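Local coordinates for protein glutamine amidotransferase subunit pdxT (Thermus thermophilus, PDB 2YWD) that probably hydrolyses glutamine to glutamate and ammonia as the glutaminase subunit of pyridoxal 5'-phosphate synthase, passing the ammonia to the PdxS active site, at residues E108-G113 / F135-V140; A84-K89 / P98-L103; L123-L128 / V150-G155. All blocks are in the same frame, centred on the assembly; numbering follows the deposited sequence.

Going from the N terminus, interaction 2 closes first. It folds the loop after strand 90-91 back onto the end of helix 82-87. It is complete before interaction 1 opens, so the two lie in series, yet R109 and P139 of interaction 1 both pack on I85 of interaction 2. Interactions 1 and 3 cross, because their segments alternate along the chain. Interaction 1 joins the loop after strand 103-108 to the turn after strand 129-136. Interaction 3 sets strand 118-125 beside strand 149-154, an outermost strand of the seven-stranded sheet. The two touch through F112 with L154 and F135 with L123. Interactions 2 and 3 do not touch.

Interaction 1 of 3, residues E108-G113 / F135-V140; sequences ERNAFG and FIRAPV
E108 and V140 form an antiparallel hydrogen-bonded pair. E108 N donates to V140 O at 2.9 Å, and V140 N donates to E108 O at 2.8 Å. Past this bridge the chain turns around A138 O. A111 N gives that oxygen a weak hydrogen bond of 3.3 Å. A water also donates to A138 O. The same water donates to N110 OD1 and accepts from F112 N, so it links N110 and F112 of the loop to A138.

F112 and V140 carry much of the apolar contact. V140 CG2 sits over one face of the F112 ring, 4.1 Å from the centroid, in a CH-pi contact. This methyl is anti to the V140 carbonyl carbon, and it also touches A111 CB at 3.8 Å. A138 O lies at the ring edge, in plane. A138 CB packs on the same side chain, 3.6 Å from F112 CE1. The F135 ring meets F112 obliquely, with the planes at 70°.

N110 meets R137 with its amide oxygen. CG is anti to the backbone N (chi1 -174°), and OD1 lies against R137 CA and CB, 3.3 Å from CA. The R137 guanidinium leads away from the loop. A second water accepts from N110 N and bonds weakly to R137 O.

The contact holds R109, I136 and R137, all predicted to bind L-glutamine. The side chain of P139 is about 5 Å from that of the predicted nucleophile C81. Around it, E108 OE1 forms a salt bridge with R142, R109 NH1 bonds to Q97, and N110 ND2 bonds to E117. P139 packs on I85 of helix 82-87. F119 of strand 118-125 meets F112 edge-to-face and stacks on F135, while L157 of strand 157-163 touches F112 and V140.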
loop_
_atom_site.group_PDB
_atom_site.type_symbol
_atom_site.label_atom_id
_atom_site.label_comp_id
_atom_site.label_asym_id
_atom_site.label_seq_id
_atom_site.Cartn_x
_atom_site.Cartn_y
_atom_site.Cartn_z
ATOM N N GLU A 108 -8.496 10.536 -2.448
ATOM C CA GLU A 108 -8.950 10.996 -3.752
ATOM C C GLU A 108 -7.883 10.605 -4.769
ATOM O O GLU A 108 -6.703 10.932 -4.611
ATOM C CB GLU A 108 -9.158 12.512 -3.766
ATOM C CG GLU A 108 -9.940 12.982 -4.987
ATOM C CD GLU A 108 -10.072 14.488 -5.070
ATOM O OE1 GLU A 108 -9.838 15.171 -4.048
ATOM O OE2 GLU A 108 -10.420 14.985 -6.166
ATOM N N ARG A 109 -8.300 9.890 -5.805
ATOM C CA ARG A 109 -7.388 9.434 -6.845
ATOM C C ARG A 109 -6.775 10.584 -7.645
ATOM O O ARG A 109 -7.438 11.592 -7.896
ATOM C CB ARG A 109 -8.136 8.482 -7.789
ATOM C CG ARG A 109 -8.444 7.115 -7.177
ATOM C CD ARG A 109 -9.551 6.397 -7.945
ATOM N NE ARG A 109 -9.391 6.560 -9.387
ATOM C CZ ARG A 109 -10.290 6.190 -10.291
ATOM N NH1 ARG A 109 -11.426 5.617 -9.915
ATOM N NH2 ARG A 109 -10.065 6.424 -11.577
ATOM N N ASN A 110 -5.500 10.426 -8.010
ATOM C CA ASN A 110 -4.747 11.392 -8.825
ATOM C C ASN A 110 -5.243 12.828 -8.623
ATOM O O ASN A 110 -5.735 13.473 -9.555
ATOM C CB ASN A 110 -4.871 10.971 -10.298
ATOM C CG ASN A 110 -4.019 11.804 -11.230
ATOM O OD1 ASN A 110 -3.028 12.400 -10.820
ATOM N ND2 ASN A 110 -4.395 11.829 -12.506
ATOM N N ALA A 111 -5.073 13.333 -7.405
ATOM C CA ALA A 111 -5.574 14.655 -7.052
ATOM C C ALA A 111 -4.572 15.736 -6.667
ATOM O O ALA A 111 -4.969 16.742 -6.074
ATOM C CB ALA A 111 -6.604 14.499 -5.926
ATOM N N PHE A 112 -3.297 15.568 -7.010
ATOM C CA PHE A 112 -2.297 16.577 -6.645
ATOM C C PHE A 112 -2.391 17.905 -7.390
ATOM O O PHE A 112 -1.842 18.913 -6.940
ATOM C CB PHE A 112 -0.885 16.021 -6.793
ATOM C CG PHE A 112 -0.308 15.527 -5.513
ATOM C CD1 PHE A 112 -0.429 14.191 -5.146
ATOM C CD2 PHE A 112 0.333 16.409 -4.649
ATOM C CE1 PHE A 112 0.084 13.736 -3.932
ATOM C CE2 PHE A 112 0.849 15.966 -3.433
ATOM C CZ PHE A 112 0.725 14.626 -3.074
ATOM N N GLY A 113 -3.061 17.900 -8.537
ATOM C CA GLY A 113 -3.241 19.128 -9.293
ATOM C C GLY A 113 -2.043 19.701 -10.027
ATOM O O GLY A 113 -2.025 20.895 -10.336
ATOM N N PHE A 135 6.505 10.052 -6.803
ATOM C CA PHE A 135 5.068 10.223 -7.013
ATOM C C PHE A 135 4.678 10.189 -8.500
ATOM O O PHE A 135 5.269 10.888 -9.324
ATOM C CB PHE A 135 4.615 11.561 -6.412
ATOM C CG PHE A 135 4.822 11.675 -4.920
ATOM C CD1 PHE A 135 3.754 11.505 -4.040
ATOM C CD2 PHE A 135 6.078 11.987 -4.399
ATOM C CE1 PHE A 135 3.932 11.650 -2.661
ATOM C CE2 PHE A 135 6.268 12.132 -3.020
ATOM C CZ PHE A 135 5.190 11.965 -2.149
ATOM N N ILE A 136 3.676 9.377 -8.830
ATOM C CA ILE A 136 3.186 9.258 -10.207
ATOM C C ILE A 136 1.655 9.228 -10.184
ATOM O O ILE A 136 1.061 8.257 -9.720
ATOM C CB ILE A 136 3.725 7.967 -10.869
ATOM C CG1 ILE A 136 5.258 8.028 -10.935
ATOM C CG2 ILE A 136 3.136 7.803 -12.262
ATOM C CD1 ILE A 136 5.914 6.756 -11.448
ATOM N N ARG A 137 1.019 10.288 -10.682
ATOM C CA ARG A 137 -0.446 10.385 -10.675
ATOM C C ARG A 137 -0.915 10.070 -9.256
ATOM O O ARG A 137 -1.963 9.466 -9.043
ATOM C CB ARG A 137 -1.061 9.381 -11.657
ATOM C CG ARG A 137 -0.769 9.668 -13.125
ATOM C CD ARG A 137 -1.611 8.778 -14.031
ATOM N NE ARG A 137 -1.388 7.365 -13.747
ATOM C CZ ARG A 137 -0.344 6.666 -14.184
ATOM N NH1 ARG A 137 0.579 7.246 -14.942
ATOM N NH2 ARG A 137 -0.215 5.391 -13.847
ATOM N N ALA A 138 -0.122 10.510 -8.286
ATOM C CA ALA A 138 -0.379 10.232 -6.880
ATOM C C ALA A 138 -1.744 10.590 -6.303
ATOM O O ALA A 138 -2.303 11.648 -6.592
ATOM C CB ALA A 138 0.713 10.878 -6.036
ATOM N N PRO A 139 -2.302 9.691 -5.478
ATOM C CA PRO A 139 -3.599 9.945 -4.855
ATOM C C PRO A 139 -3.329 10.848 -3.652
ATOM O O PRO A 139 -2.180 11.000 -3.225
ATOM C CB PRO A 139 -4.058 8.553 -4.439
ATOM C CG PRO A 139 -2.766 7.893 -4.060
ATOM C CD PRO A 139 -1.848 8.315 -5.198
ATOM N N VAL A 140 -4.380 11.438 -3.104
ATOM C CA VAL A 140 -4.232 12.318 -1.959
ATOM C C VAL A 140 -5.049 11.816 -0.777
ATOM O O VAL A 140 -6.199 11.405 -0.934
ATOM C CB VAL A 140 -4.677 13.755 -2.325
ATOM C CG1 VAL A 140 -4.691 14.652 -1.083
ATOM C CG2 VAL A 140 -3.735 14.326 -3.386
HETATM O O HOH W 1 -1.985 13.455 -8.579
HETATM O O HOH W 2 -4.854 7.767 -8.237
#

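Interaction 2 of 3, residues A84-K89 / P98-L103; sequences AIWLAK and PRLGVL
P98 approaches W86 with its carbonyl oxygen, which is buried here and has no hydrogen-bond partner in the model. R99 comes next. Its CG takes the crowded position between backbone N and carbonyl carbon (chi1 61°), and the chain then extends to NE. NH2 donates to K89 O at 2.8 Å, with the oxygen in the guanidinium plane, and NE adds a weak bond to the same atom. NH1 is held by Q97 O and P95 O.

L100 N donates to W86 O at 2.8 Å. L100 CB lies squarely over the six-membered ring of W86, 3.7 Å from its centroid, and L100 CD2 touches W86 CZ3. An alanine at W86 would probably leave L100 CB and CD2 without the ring they pack on.

G101 N gives W86 O its second bond, 3.3 Å long. G101 O in turn accepts from K89 NZ at 2.9 Å, nearly along the C=O axis. V102 CG1 lies beside L87 CD2. L103 N then donates to L87 O, and L103 O accepts from K89 N, forming a parallel bridge with A88.

The loop thus hydrogen-bonds to the carbonyls of W86 and L87 at the end of helix 82-87, which follows the predicted nucleophile C81. L87 and L103 pack on strand 166-169, and W86 on helix 50-59.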
loop_
_atom_site.group_PDB
_atom_site.type_symbol
_atom_site.label_atom_id
_atom_site.label_comp_id
_atom_site.label_asym_id
_atom_site.label_seq_id
_atom_site.Cartn_x
_atom_site.Cartn_y
_atom_site.Cartn_z
ATOM N N ALA A 84 -2.801 1.807 -1.797
ATOM C CA ALA A 84 -3.286 2.713 -0.754
ATOM C C ALA A 84 -4.764 3.008 -1.003
ATOM O O ALA A 84 -5.565 3.094 -0.069
ATOM C CB ALA A 84 -2.480 4.014 -0.759
ATOM N N ILE A 85 -5.114 3.174 -2.273
ATOM C CA ILE A 85 -6.496 3.437 -2.651
ATOM C C ILE A 85 -7.365 2.231 -2.281
ATOM O O ILE A 85 -8.455 2.381 -1.725
ATOM C CB ILE A 85 -6.595 3.705 -4.169
ATOM C CG1 ILE A 85 -5.873 5.015 -4.507
ATOM C CG2 ILE A 85 -8.054 3.778 -4.596
ATOM C CD1 ILE A 85 -5.597 5.195 -5.997
ATOM N N TRP A 86 -6.867 1.035 -2.586
ATOM C CA TRP A 86 -7.578 -0.213 -2.294
ATOM C C TRP A 86 -7.865 -0.365 -0.802
ATOM O O TRP A 86 -8.907 -0.895 -0.411
ATOM C CB TRP A 86 -6.742 -1.407 -2.771
ATOM C CG TRP A 86 -7.449 -2.720 -2.695
ATOM C CD1 TRP A 86 -8.521 -3.120 -3.445
ATOM C CD2 TRP A 86 -7.123 -3.824 -1.838
ATOM N NE1 TRP A 86 -8.879 -4.406 -3.112
ATOM C CE2 TRP A 86 -8.037 -4.861 -2.128
ATOM C CE3 TRP A 86 -6.145 -4.036 -0.855
ATOM C CZ2 TRP A 86 -8.003 -6.098 -1.469
ATOM C CZ3 TRP A 86 -6.114 -5.268 -0.197
ATOM C CH2 TRP A 86 -7.039 -6.282 -0.509
ATOM N N LEU A 87 -6.938 0.100 0.030
ATOM C CA LEU A 87 -7.090 -0.000 1.481
ATOM C C LEU A 87 -8.085 0.997 2.082
ATOM O O LEU A 87 -8.701 0.721 3.110
ATOM C CB LEU A 87 -5.727 0.192 2.163
ATOM C CG LEU A 87 -4.638 -0.859 1.929
ATOM C CD1 LEU A 87 -3.292 -0.337 2.435
ATOM C CD2 LEU A 87 -5.014 -2.146 2.644
ATOM N N ALA A 88 -8.240 2.146 1.434
ATOM C CA ALA A 88 -9.119 3.210 1.924
ATOM C C ALA A 88 -10.593 2.858 2.086
ATOM O O ALA A 88 -11.213 2.265 1.203
ATOM C CB ALA A 88 -8.987 4.435 1.026
ATOM N N LYS A 89 -11.152 3.247 3.225
ATOM C CA LYS A 89 -12.559 2.996 3.502
ATOM C C LYS A 89 -13.420 3.815 2.546
ATOM O O LYS A 89 -14.493 3.374 2.130
ATOM C CB LYS A 89 -12.891 3.369 4.951
ATOM C CG LYS A 89 -14.353 3.144 5.314
ATOM C CD LYS A 89 -14.555 3.103 6.816
ATOM C CE LYS A 89 -13.851 1.902 7.432
ATOM N NZ LYS A 89 -14.392 0.604 6.934
ATOM N N PRO A 98 -14.767 -1.114 -5.992
ATOM C CA PRO A 98 -14.371 -2.320 -5.255
ATOM C C PRO A 98 -13.071 -2.062 -4.498
ATOM O O PRO A 98 -12.094 -1.600 -5.086
ATOM C CB PRO A 98 -14.194 -3.357 -6.360
ATOM C CG PRO A 98 -15.183 -2.913 -7.403
ATOM C CD PRO A 98 -14.990 -1.417 -7.418
ATOM N N ARG A 99 -13.062 -2.356 -3.201
ATOM C CA ARG A 99 -11.874 -2.135 -2.383
ATOM C C ARG A 99 -11.988 -2.855 -1.049
ATOM O O ARG A 99 -13.072 -3.310 -0.681
ATOM C CB ARG A 99 -11.698 -0.640 -2.128
ATOM C CG ARG A 99 -12.866 -0.014 -1.380
ATOM C CD ARG A 99 -12.691 1.490 -1.265
ATOM N NE ARG A 99 -13.766 2.130 -0.512
ATOM C CZ ARG A 99 -14.980 2.377 -0.991
ATOM N NH1 ARG A 99 -15.291 2.038 -2.236
ATOM N NH2 ARG A 99 -15.886 2.976 -0.224
ATOM N N LEU A 100 -10.870 -2.958 -0.332
ATOM C CA LEU A 100 -10.853 -3.609 0.977
ATOM C C LEU A 100 -11.512 -2.679 1.995
ATOM O O LEU A 100 -12.390 -3.097 2.749
ATOM C CB LEU A 100 -9.415 -3.922 1.414
ATOM C CG LEU A 100 -9.275 -4.537 2.812
ATOM C CD1 LEU A 100 -10.067 -5.842 2.890
ATOM C CD2 LEU A 100 -7.801 -4.787 3.113
ATOM N N GLY A 101 -11.062 -1.426 2.017
ATOM C CA GLY A 101 -11.637 -0.431 2.906
ATOM C C GLY A 101 -11.409 -0.562 4.401
ATOM O O GLY A 101 -12.249 -0.126 5.187
ATOM N N VAL A 102 -10.284 -1.137 4.808
ATOM C CA VAL A 102 -10.002 -1.300 6.231
ATOM C C VAL A 102 -9.352 -0.055 6.840
ATOM O O VAL A 102 -9.514 0.223 8.029
ATOM C CB VAL A 102 -9.082 -2.527 6.480
ATOM C CG1 VAL A 102 -7.733 -2.320 5.812
ATOM C CG2 VAL A 102 -8.911 -2.759 7.973
ATOM N N LEU A 103 -8.623 0.698 6.022
ATOM C CA LEU A 103 -7.952 1.905 6.496
ATOM C C LEU A 103 -8.935 3.066 6.653
ATOM O O LEU A 103 -9.627 3.435 5.703
ATOM C CB LEU A 103 -6.842 2.296 5.517
ATOM C CG LEU A 103 -6.065 3.578 5.820
ATOM C CD1 LEU A 103 -5.263 3.398 7.097
ATOM C CD2 LEU A 103 -5.147 3.908 4.649
#

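Interaction 3 of 3, residues L123-L128 / V150-G155; sequences LEVEGL and VLARLG
V125 and E126 meet L151 and A152 where strand 123-125 runs antiparallel to strand 150-154, their N-to-C directions 169° apart and their axes 5.5 Å apart. L151 and A152 form a classic beta bulge, both facing L160 of strand 157-163. Across to the first segment there is one direct hydrogen bond, from E126 N to L151 O at 2.8 Å. Further along, waters fill in. One accepts from E124 N and donates to R153 O. Another accepts from R153 N and lies 2.7 Å from E124 O. Two waters thus bridge the strands alongside the single direct bond. The strands belong to different sheets.

E126 and L151 cross at about a right angle. The E126 chain is extended, and OE1 comes 3.2 Å from L151 CD2. OE1 is also close to E149 OE2, which may favour a proton on one of these carboxylates. V125 CG2 packs on A152 CB at 4.0 Å. V125 also packs on F131, and L123 on F135, both of strand 129-136. At the far end, L123 CD2 reaches L154 CD1 at 4.3 Å.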
loop_
_atom_site.group_PDB
_atom_site.type_symbol
_atom_site.label_atom_id
_atom_site.label_comp_id
_atom_site.label_asym_id
_atom_site.label_seq_id
_atom_site.Cartn_x
_atom_site.Cartn_y
_atom_site.Cartn_z
ATOM N N LEU A 123 11.488 12.946 1.553
ATOM C CA LEU A 123 10.558 12.958 2.673
ATOM C C LEU A 123 11.189 12.554 3.999
ATOM O O LEU A 123 12.143 11.779 4.041
ATOM C CB LEU A 123 9.390 12.011 2.382
ATOM C CG LEU A 123 8.731 12.090 1.002
ATOM C CD1 LEU A 123 7.850 10.870 0.797
ATOM C CD2 LEU A 123 7.923 13.373 0.875
ATOM N N GLU A 124 10.643 13.090 5.084
ATOM C CA GLU A 124 11.115 12.753 6.416
ATOM C C GLU A 124 10.139 11.743 6.993
ATOM O O GLU A 124 8.979 12.066 7.249
ATOM C CB GLU A 124 11.178 13.997 7.299
ATOM C CG GLU A 124 12.436 14.812 7.085
ATOM C CD GLU A 124 13.687 13.972 7.270
ATOM O OE1 GLU A 124 13.841 13.364 8.354
ATOM O OE2 GLU A 124 14.511 13.915 6.332
ATOM N N VAL A 125 10.611 10.513 7.177
ATOM C CA VAL A 125 9.784 9.440 7.710
ATOM C C VAL A 125 10.100 9.202 9.181
ATOM O O VAL A 125 11.252 8.978 9.551
ATOM C CB VAL A 125 10.010 8.133 6.924
ATOM C CG1 VAL A 125 9.141 7.025 7.489
ATOM C CG2 VAL A 125 9.702 8.357 5.453
ATOM N N GLU A 126 9.071 9.257 10.016
ATOM C CA GLU A 126 9.245 9.061 11.448
ATOM C C GLU A 126 9.893 7.714 11.750
ATOM O O GLU A 126 9.431 6.669 11.289
ATOM C CB GLU A 126 7.894 9.156 12.161
ATOM C CG GLU A 126 7.976 8.954 13.668
ATOM C CD GLU A 126 6.613 8.963 14.333
ATOM O OE1 GLU A 126 5.744 8.166 13.919
ATOM O OE2 GLU A 126 6.411 9.764 15.271
ATOM N N GLY A 127 10.975 7.755 12.523
ATOM C CA GLY A 127 11.678 6.542 12.894
ATOM C C GLY A 127 12.654 6.056 11.842
ATOM O O GLY A 127 13.705 5.505 12.167
ATOM N N LEU A 128 12.317 6.270 10.577
ATOM C CA LEU A 128 13.169 5.821 9.487
ATOM C C LEU A 128 14.213 6.854 9.085
ATOM O O LEU A 128 15.399 6.543 8.992
ATOM C CB LEU A 128 12.304 5.459 8.278
ATOM C CG LEU A 128 12.965 4.652 7.160
ATOM C CD1 LEU A 128 13.498 3.346 7.731
ATOM C CD2 LEU A 128 11.953 4.376 6.059
ATOM N N VAL A 150 0.310 9.462 11.173
ATOM C CA VAL A 150 0.977 10.017 9.997
ATOM C C VAL A 150 2.477 9.859 10.195
ATOM O O VAL A 150 3.054 10.460 11.101
ATOM C CB VAL A 150 0.646 11.517 9.805
ATOM C CG1 VAL A 150 1.409 12.070 8.606
ATOM C CG2 VAL A 150 -0.851 11.695 9.603
ATOM N N LEU A 151 3.108 9.046 9.354
ATOM C CA LEU A 151 4.543 8.799 9.457
ATOM C C LEU A 151 5.387 9.711 8.572
ATOM O O LEU A 151 6.594 9.834 8.779
ATOM C CB LEU A 151 4.841 7.339 9.113
ATOM C CG LEU A 151 4.153 6.301 10.002
ATOM C CD1 LEU A 151 4.445 4.902 9.474
ATOM C CD2 LEU A 151 4.649 6.449 11.436
ATOM N N ALA A 152 4.757 10.346 7.586
ATOM C CA ALA A 152 5.475 11.240 6.686
ATOM C C ALA A 152 4.528 12.192 5.973
ATOM O O ALA A 152 3.388 11.839 5.662
ATOM C CB ALA A 152 6.272 10.430 5.658
ATOM N N ARG A 153 5.015 13.401 5.713
ATOM C CA ARG A 153 4.227 14.422 5.033
ATOM C C ARG A 153 5.031 15.121 3.950
ATOM O O ARG A 153 6.257 15.193 4.021
ATOM C CB ARG A 153 3.774 15.505 6.023
ATOM C CG ARG A 153 2.914 15.035 7.178
ATOM C CD ARG A 153 2.769 16.150 8.220
ATOM N NE ARG A 153 2.062 15.696 9.417
ATOM C CZ ARG A 153 0.750 15.783 9.604
ATOM N NH1 ARG A 153 -0.034 16.318 8.671
ATOM N NH2 ARG A 153 0.218 15.325 10.731
ATOM N N LEU A 154 4.329 15.625 2.941
ATOM C CA LEU A 154 4.961 16.415 1.893
ATOM C C LEU A 154 4.431 17.778 2.307
ATOM O O LEU A 154 3.277 18.099 2.050
ATOM C CB LEU A 154 4.435 16.039 0.507
ATOM C CG LEU A 154 4.924 16.963 -0.610
ATOM C CD1 LEU A 154 6.437 17.146 -0.518
ATOM C CD2 LEU A 154 4.532 16.375 -1.956
ATOM N N GLY A 155 5.272 18.569 2.964
ATOM C CA GLY A 155 4.815 19.849 3.466
ATOM C C GLY A 155 4.019 19.459 4.700
ATOM O O GLY A 155 4.583 18.938 5.661
HETATM O O HOH W 3 7.357 14.204 7.050
HETATM O O HOH W 4 8.956 15.303 4.705
#